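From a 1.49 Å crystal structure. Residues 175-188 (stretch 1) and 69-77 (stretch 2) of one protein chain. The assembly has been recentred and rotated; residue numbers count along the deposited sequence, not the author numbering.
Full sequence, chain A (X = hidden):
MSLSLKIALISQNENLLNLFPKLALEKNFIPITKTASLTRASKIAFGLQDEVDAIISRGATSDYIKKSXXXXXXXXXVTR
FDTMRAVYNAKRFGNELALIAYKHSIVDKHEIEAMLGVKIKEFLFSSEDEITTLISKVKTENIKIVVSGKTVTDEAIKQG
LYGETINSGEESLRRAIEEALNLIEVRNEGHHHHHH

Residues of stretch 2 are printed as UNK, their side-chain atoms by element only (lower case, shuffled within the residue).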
ATOM      1  N   ARG A 175      -5.875 -12.803  -3.712  1.00 19.75           N
ATOM      2  CA  ARG A 175      -6.655 -12.968  -2.475  1.00 21.91           C
ATOM      3  C   ARG A 175      -7.633 -11.830  -2.284  1.00 22.10           C
ATOM      4  O   ARG A 175      -8.772 -12.040  -1.841  1.00 22.04           O
ATOM      5  CB  ARG A 175      -5.744 -13.084  -1.248  1.00 23.55           C
ATOM      6  CG  ARG A 175      -4.879 -14.345  -1.227  1.00 29.63           C
ATOM      7  CD  ARG A 175      -4.235 -14.521   0.142  1.00 37.49           C
ATOM      8  NE  ARG A 175      -3.090 -13.634   0.361  1.00 43.24           N
ATOM      9  CZ  ARG A 175      -1.814 -14.011   0.265  1.00 45.25           C
ATOM     10  NH1 ARG A 175      -1.512 -15.273  -0.049  1.00 47.50           N
ATOM     11  NH2 ARG A 175      -0.839 -13.132   0.491  1.00 45.41           N
ATOM     12  N   ALA A 176      -7.209 -10.604  -2.595  1.00 19.32           N
ATOM     13  CA  ALA A 176      -8.104  -9.452  -2.443  1.00 19.65           C
ATOM     14  C   ALA A 176      -9.275  -9.526  -3.415  1.00 19.57           C
ATOM     15  O   ALA A 176     -10.408  -9.160  -3.077  1.00 18.69           O
ATOM     16  CB  ALA A 176      -7.320  -8.135  -2.609  1.00 19.90           C
ATOM     17  N   ILE A 177      -9.017 -10.002  -4.627  1.00 19.30           N
ATOM     18  CA  ILE A 177     -10.091 -10.168  -5.607  1.00 20.35           C
ATOM     19  C   ILE A 177     -11.086 -11.198  -5.120  1.00 21.21           C
ATOM     20  O   ILE A 177     -12.293 -10.948  -5.198  1.00 21.50           O
ATOM     21  CB  ILE A 177      -9.534 -10.518  -7.003  1.00 18.94           C
ATOM     22  CG1 ILE A 177      -8.833  -9.287  -7.587  1.00 20.21           C
ATOM     23  CG2 ILE A 177     -10.640 -11.019  -7.944  1.00 21.72           C
ATOM     24  CD1 ILE A 177      -7.984  -9.599  -8.811  1.00 20.64           C
ATOM     25  N   GLU A 178     -10.584 -12.325  -4.617  1.00 21.59           N
ATOM     26  CA  GLU A 178     -11.473 -13.347  -4.045  1.00 24.64           C
ATOM     27  C   GLU A 178     -12.336 -12.752  -2.944  1.00 23.75           C
ATOM     28  O   GLU A 178     -13.552 -12.980  -2.906  1.00 24.42           O
ATOM     29  CB  GLU A 178     -10.674 -14.552  -3.537  1.00 24.05           C
ATOM     30  CG  GLU A 178     -11.567 -15.804  -3.261  1.00 29.76           C
ATOM     31  CD  GLU A 178     -10.875 -16.915  -2.458  1.00 31.31           C
ATOM     32  OE1 GLU A 178      -9.664 -16.803  -2.110  1.00 39.04           O
ATOM     33  OE2 GLU A 178     -11.576 -17.921  -2.148  1.00 40.38           O
ATOM     34  N   GLU A 179     -11.736 -11.979  -2.044  1.00 22.88           N
ATOM     35  CA  GLU A 179     -12.486 -11.366  -0.957  1.00 23.20           C
ATOM     36  C   GLU A 179     -13.554 -10.422  -1.502  1.00 23.33           C
ATOM     37  O   GLU A 179     -14.707 -10.430  -1.055  1.00 23.53           O
ATOM     38  CB  GLU A 179     -11.537 -10.622  -0.030  1.00 23.54           C
ATOM     39  CG  GLU A 179     -12.194 -10.034   1.177  1.00 28.82           C
ATOM     40  CD  GLU A 179     -11.203  -9.313   2.060  1.00 34.19           C
ATOM     41  OE1 GLU A 179      -9.975  -9.575   1.948  1.00 35.72           O
ATOM     42  OE2 GLU A 179     -11.655  -8.468   2.852  1.00 38.21           O
ATOM     43  N   ALA A 180     -13.204  -9.623  -2.503  1.00 22.11           N
ATOM     44  CA  ALA A 180     -14.142  -8.672  -3.080  1.00 22.02           C
ATOM     45  C   ALA A 180     -15.296  -9.405  -3.708  1.00 22.69           C
ATOM     46  O   ALA A 180     -16.456  -9.000  -3.514  1.00 22.80           O
ATOM     47  CB  ALA A 180     -13.399  -7.806  -4.179  1.00 20.70           C
ATOM     48  N   LEU A 181     -15.000 -10.442  -4.481  1.00 22.58           N
ATOM     49  CA  LEU A 181     -16.077 -11.176  -5.165  1.00 24.90           C
ATOM     50  C   LEU A 181     -17.022 -11.786  -4.150  1.00 26.56           C
ATOM     51  O   LEU A 181     -18.247 -11.776  -4.362  1.00 26.84           O
ATOM     52  CB  LEU A 181     -15.529 -12.221  -6.115  1.00 24.59           C
ATOM     53  CG  LEU A 181     -14.836 -11.655  -7.361  1.00 25.77           C
ATOM     54  CD1 LEU A 181     -14.040 -12.744  -8.047  1.00 26.45           C
ATOM     55  CD2 LEU A 181     -15.821 -11.029  -8.345  1.00 25.77           C
ATOM     56  N   ASN A 182     -16.476 -12.274  -3.030  1.00 27.13           N
ATOM     57  CA  ASN A 182     -17.330 -12.850  -1.981  1.00 29.04           C
ATOM     58  C   ASN A 182     -18.215 -11.798  -1.333  1.00 29.60           C
ATOM     59  O   ASN A 182     -19.414 -12.039  -1.085  1.00 30.49           O
ATOM     60  CB  ASN A 182     -16.476 -13.550  -0.919  1.00 29.23           C
ATOM     61  CG  ASN A 182     -15.838 -14.825  -1.427  1.00 33.17           C
ATOM     62  OD1 ASN A 182     -16.220 -15.356  -2.469  1.00 36.75           O
ATOM     63  ND2 ASN A 182     -14.857 -15.337  -0.677  1.00 37.43           N
ATOM     64  N   LEU A 183     -17.662 -10.624  -1.074  1.00 30.08           N
ATOM     65  CA  LEU A 183     -18.389  -9.534  -0.442  1.00 31.33           C
ATOM     66  C   LEU A 183     -19.501  -9.030  -1.342  1.00 31.55           C
ATOM     67  O   LEU A 183     -20.604  -8.710  -0.861  1.00 31.92           O
ATOM     68  CB  LEU A 183     -17.451  -8.370  -0.117  1.00 31.63           C
ATOM     69  CG  LEU A 183     -17.099  -7.935   1.302  1.00 34.22           C
ATOM     70  CD1 LEU A 183     -17.215  -9.073   2.338  1.00 34.45           C
ATOM     71  CD2 LEU A 183     -15.715  -7.273   1.341  1.00 33.11           C
ATOM     72  N   ILE A 184     -19.219  -8.947  -2.643  1.00 31.41           N
ATOM     73  CA  ILE A 184     -20.226  -8.495  -3.603  1.00 31.63           C
ATOM     74  C   ILE A 184     -21.402  -9.465  -3.604  1.00 34.34           C
ATOM     75  O   ILE A 184     -22.562  -9.035  -3.546  1.00 35.05           O
ATOM     76  CB  ILE A 184     -19.638  -8.315  -5.019  1.00 30.63           C
ATOM     77  CG1 ILE A 184     -18.637  -7.163  -5.029  1.00 29.67           C
ATOM     78  CG2 ILE A 184     -20.753  -8.026  -6.054  1.00 31.49           C
ATOM     79  CD1 ILE A 184     -17.643  -7.222  -6.235  1.00 29.03           C
ATOM     80  N   GLU A 185     -21.098 -10.757  -3.643  1.00 36.48           N
ATOM     81  CA  GLU A 185     -22.131 -11.791  -3.641  1.00 40.46           C
ATOM     82  C   GLU A 185     -23.004 -11.700  -2.393  1.00 41.71           C
ATOM     83  O   GLU A 185     -24.233 -11.833  -2.483  1.00 41.69           O
ATOM     84  CB  GLU A 185     -21.513 -13.188  -3.774  1.00 40.23           C
ATOM     85  CG  GLU A 185     -22.520 -14.340  -3.612  1.00 42.71           C
ATOM     86  CD  GLU A 185     -21.957 -15.685  -4.050  1.00 43.58           C
ATOM     87  OE1 GLU A 185     -21.926 -16.622  -3.217  1.00 48.40           O
ATOM     88  OE2 GLU A 185     -21.543 -15.811  -5.229  1.00 47.62           O
ATOM     89  N   VAL A 186     -22.378 -11.469  -1.243  1.00 43.11           N
ATOM     90  CA  VAL A 186     -23.097 -11.361   0.024  1.00 44.72           C
ATOM     91  C   VAL A 186     -24.006 -10.135   0.019  1.00 45.93           C
ATOM     92  O   VAL A 186     -25.184 -10.229   0.383  1.00 46.28           O
ATOM     93  CB  VAL A 186     -22.125 -11.333   1.235  1.00 44.78           C
ATOM     94  CG1 VAL A 186     -22.823 -10.821   2.502  1.00 45.74           C
ATOM     95  CG2 VAL A 186     -21.545 -12.721   1.474  1.00 44.46           C
ATOM     96  N   ARG A 187     -23.463  -8.997  -0.414  1.00 47.20           N
ATOM     97  CA  ARG A 187     -24.232  -7.755  -0.508  1.00 48.66           C
ATOM     98  C   ARG A 187     -25.450  -7.882  -1.442  1.00 49.38           C
ATOM     99  O   ARG A 187     -26.516  -7.322  -1.154  1.00 49.78           O
ATOM    100  CB  ARG A 187     -23.327  -6.587  -0.928  1.00 48.69           C
ATOM    101  CG  ARG A 187     -23.887  -5.199  -0.640  1.00 49.72           C
ATOM    102  CD  ARG A 187     -22.759  -4.171  -0.509  1.00 52.37           C
ATOM    103  NE  ARG A 187     -23.241  -2.789  -0.418  1.00 53.92           N
ATOM    104  CZ  ARG A 187     -23.318  -1.939  -1.443  1.00 54.07           C
ATOM    105  NH1 ARG A 187     -22.940  -2.309  -2.664  1.00 53.88           N
ATOM    106  NH2 ARG A 187     -23.776  -0.708  -1.247  1.00 54.05           N
ATOM    107  N   ASN A 188     -25.301  -8.638  -2.530  1.00 50.14           N
ATOM    108  CA  ASN A 188     -26.377  -8.798  -3.519  1.00 50.93           C
ATOM    109  C   ASN A 188     -27.454  -9.801  -3.100  1.00 51.16           C
ATOM    110  O   ASN A 188     -27.148 -10.919  -2.674  1.00 51.64           O
ATOM    111  CB  ASN A 188     -25.808  -9.169  -4.895  1.00 51.01           C
ATOM    112  CG  ASN A 188     -25.024  -8.028  -5.542  1.00 52.08           C
ATOM    113  OD1 ASN A 188     -25.108  -6.873  -5.117  1.00 54.06           O
ATOM    114  ND2 ASN A 188     -24.257  -8.352  -6.581  1.00 52.20           N
ATOM    115  N   UNK A  69     -16.509   5.686   1.717  1.00 25.88           N
ATOM    116  CA  UNK A  69     -17.457   5.062   0.792  1.00 25.63           C
ATOM    117  C   UNK A  69     -18.415   4.121   1.501  1.00 25.80           C
ATOM    118  O   UNK A  69     -18.115   3.626   2.595  1.00 26.78           O
ATOM    119  c   UNK A  69     -16.032   3.025   0.034  1.00 24.19           C
ATOM    120  c   UNK A  69     -15.800   5.299  -1.102  1.00 27.52           C
ATOM    121  c   UNK A  69     -16.744   4.329  -0.406  1.00 24.99           C
ATOM    122  N   UNK A  70     -19.564   3.861   0.876  1.00 26.84           N
ATOM    123  CA  UNK A  70     -20.532   2.933   1.478  1.00 27.79           C
ATOM    124  C   UNK A  70     -20.544   1.570   0.809  1.00 27.68           C
ATOM    125  O   UNK A  70     -21.257   0.669   1.246  1.00 30.19           O
ATOM    126  o   UNK A  70     -22.290   4.018   0.199  1.00 32.64           O
ATOM    127  c   UNK A  70     -21.949   3.546   1.498  1.00 28.35           C
ATOM    128  N   UNK A  71     -19.750   1.400  -0.249  1.00 25.31           N
ATOM    129  CA  UNK A  71     -19.689   0.111  -0.924  1.00 23.69           C
ATOM    130  C   UNK A  71     -18.511  -0.702  -0.362  1.00 22.44           C
ATOM    131  O   UNK A  71     -17.689  -0.136   0.365  1.00 22.73           O
ATOM    132  c   UNK A  71     -18.242   0.982  -2.805  1.00 23.11           C
ATOM    133  c   UNK A  71     -17.863   0.880  -4.292  1.00 23.07           C
ATOM    134  c   UNK A  71     -20.760   1.047  -2.989  1.00 25.28           C
ATOM    135  c   UNK A  71     -19.553   0.267  -2.447  1.00 22.80           C
ATOM    136  N   UNK A  72     -18.441  -2.009  -0.687  1.00 21.66           N
ATOM    137  CA  UNK A  72     -17.316  -2.830  -0.204  1.00 21.79           C
ATOM    138  C   UNK A  72     -15.933  -2.270  -0.574  1.00 21.59           C
ATOM    139  O   UNK A  72     -15.698  -1.917  -1.740  1.00 21.88           O
ATOM    140  c   UNK A  72     -19.438  -2.822  -1.417  1.00 22.01           C
ATOM    141  c   UNK A  72     -17.546  -4.162  -0.885  1.00 23.05           C
ATOM    142  c   UNK A  72     -19.064  -4.232  -1.040  1.00 22.68           C
ATOM    143  N   UNK A  73     -15.084  -2.143   0.441  1.00 21.12           N
ATOM    144  CA  UNK A  73     -13.710  -1.641   0.338  1.00 20.11           C
ATOM    145  C   UNK A  73     -12.835  -2.762   0.875  1.00 20.47           C
ATOM    146  O   UNK A  73     -12.925  -3.129   2.053  1.00 21.47           O
ATOM    147  o   UNK A  73     -12.109   0.034   1.196  1.00 23.89           O
ATOM    148  c   UNK A  73     -13.500  -0.373   1.187  1.00 20.55           C
ATOM    149  N   UNK A  74     -11.979  -3.314   0.024  1.00 18.47           N
ATOM    150  CA  UNK A  74     -11.120  -4.453   0.388  1.00 18.97           C
ATOM    151  C   UNK A  74      -9.696  -3.945   0.471  1.00 18.82           C
ATOM    152  O   UNK A  74      -9.251  -3.177  -0.393  1.00 18.07           O
ATOM    153  c   UNK A  74     -10.157  -6.646  -0.453  1.00 20.83           C
ATOM    154  c   UNK A  74     -12.623  -6.241  -0.597  1.00 20.16           C
ATOM    155  c   UNK A  74     -13.720  -5.412  -1.306  1.00 25.38           C
ATOM    156  c   UNK A  74     -11.235  -5.594  -0.645  1.00 19.27           C
ATOM    157  N   UNK A  75      -8.993  -4.359   1.518  1.00 19.61           N
ATOM    158  CA  UNK A  75      -7.623  -3.968   1.735  1.00 20.69           C
ATOM    159  C   UNK A  75      -6.677  -5.101   1.369  1.00 20.34           C
ATOM    160  O   UNK A  75      -6.833  -6.206   1.868  1.00 21.53           O
ATOM    161  c   UNK A  75      -7.422  -3.629   3.204  1.00 22.77           C
ATOM    162  o   UNK A  75      -6.149  -3.061   3.324  1.00 26.09           O
ATOM    163  N   UNK A  76      -5.716  -4.828   0.485  1.00 20.44           N
ATOM    164  CA  UNK A  76      -4.568  -5.740   0.287  1.00 21.73           C
ATOM    165  C   UNK A  76      -3.648  -5.519   1.494  1.00 22.69           C
ATOM    166  O   UNK A  76      -3.257  -4.387   1.778  1.00 23.74           O
ATOM    167  c   UNK A  76      -2.562  -6.348  -1.112  1.00 22.12           C
ATOM    168  c   UNK A  76      -4.679  -5.527  -2.260  1.00 22.17           C
ATOM    169  c   UNK A  76      -3.784  -5.422  -1.012  1.00 20.01           C
ATOM    170  c   UNK A  76      -4.094  -4.749  -3.481  1.00 22.62           C
ATOM    171  N   UNK A  77      -3.371  -6.593   2.237  1.00 26.75           N
ATOM    172  CA  UNK A  77      -2.511  -6.435   3.416  1.00 28.25           C
ATOM    173  C   UNK A  77      -1.051  -6.384   2.989  1.00 27.68           C
ATOM    174  O   UNK A  77      -0.658  -7.172   2.129  1.00 28.02           O
ATOM    175  c   UNK A  77      -2.730  -7.572   4.410  1.00 30.07           C
ATOM    176  c   UNK A  77      -4.844  -6.578   5.422  1.00 39.41           C
ATOM    177  c   UNK A  77      -4.193  -7.812   4.800  1.00 34.49           C
ATOM    178  c   UNK A  77      -6.347  -6.809   5.645  1.00 42.18           C
ATOM    179  n   UNK A  77      -7.013  -5.648   6.315  1.00 44.49           N
TER
HETATM  180  O   HOH W   1     -10.271  -6.044   3.506  1.00 26.97           O
HETATM  181  O   HOH W   2      -7.262  -8.777   0.842  1.00 29.87           O

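Position 69 carries three carbons, one bearing the other two, a fork at CB with no polar atom. It lies out of reach of the helix, and the atoms give Val69. Position 70 has one carbon followed by one oxygen, a short hydroxyl, and it is the backbone carbonyl that faces the helix, near the guanidinium of Arg187. This is Ser70. Its OG is satisfied elsewhere in the structure, and the NH2 of Arg187 lies 3.8 Å from Ser70 O, too loose to count as a hydrogen bond.

Position 71 shows four carbons, forked at the first, with one arm two carbons long; its one-carbon arm lies against the Arg187 guanidinium. This is Ile71, with CG2 3.9 Å from Arg187 NH2, while the long arm leads away from the helix.

At position 72 three carbons close a ring onto the backbone nitrogen, and the ring packs against Arg187 and Leu183, so the residue is Pro72. Its CD packs 3.7 Å from Arg187 CD and lies over one face of the guanidinium; its CB meets Leu183 CD2 at 4.2 Å.

Position 73 is again one carbon and one oxygen, pointing away from the helix: Ser73. Position 74 turns back toward it with four carbons forked at the first, one arm two carbons long, touching Ala176, Glu179, Ala180 and Leu183. This is Ile74, whose 98 Å² of covered area is the largest in either stretch. CG2 lies 3.9 Å from Ala176 CB, CD1 sits 3.8 Å from Ala180 CB, and CG1 is 3.8 Å from Leu183 CD2, so one side chain spans two helical turns.

Position 75, one carbon and one oxygen, points away, but its backbone still reaches Glu179 through water; it is Ser75. One water accepts from Ser75 N and donates to Glu179 OE2, while a second donates to both Ser75 O and Glu179 OE1. Position 76 repeats the four-carbon fork with one longer arm, and one of its carbons touches the CB of Ala176; this is Ile76, with CG1 3.7 Å from Ala176 CB. Position 77 has four carbons in a row ending in nitrogen and makes no contact within 4.5 Å: an exposed lysine, Lys77.

The rule here is periodicity matched to periodicity. Helix and strand run nearly antiparallel, at 163°, and Ala176, Ala180, Leu183 and Arg187 recur at steps of three or four to meet Pro72 and Ile74, which point toward the helix, and Ile76, which stands sideways, while Ser73 and Ser75 point away. The alanines are small where the backbones come nearest: Ala176 CA and Ile76 CA are 5.8 Å apart. No direct hydrogen bond crosses between the stretches; apolar packing fills the middle, and two waters tie Glu179 to the strand backbone.

Stretch 2 69-77: VSIPSISIK
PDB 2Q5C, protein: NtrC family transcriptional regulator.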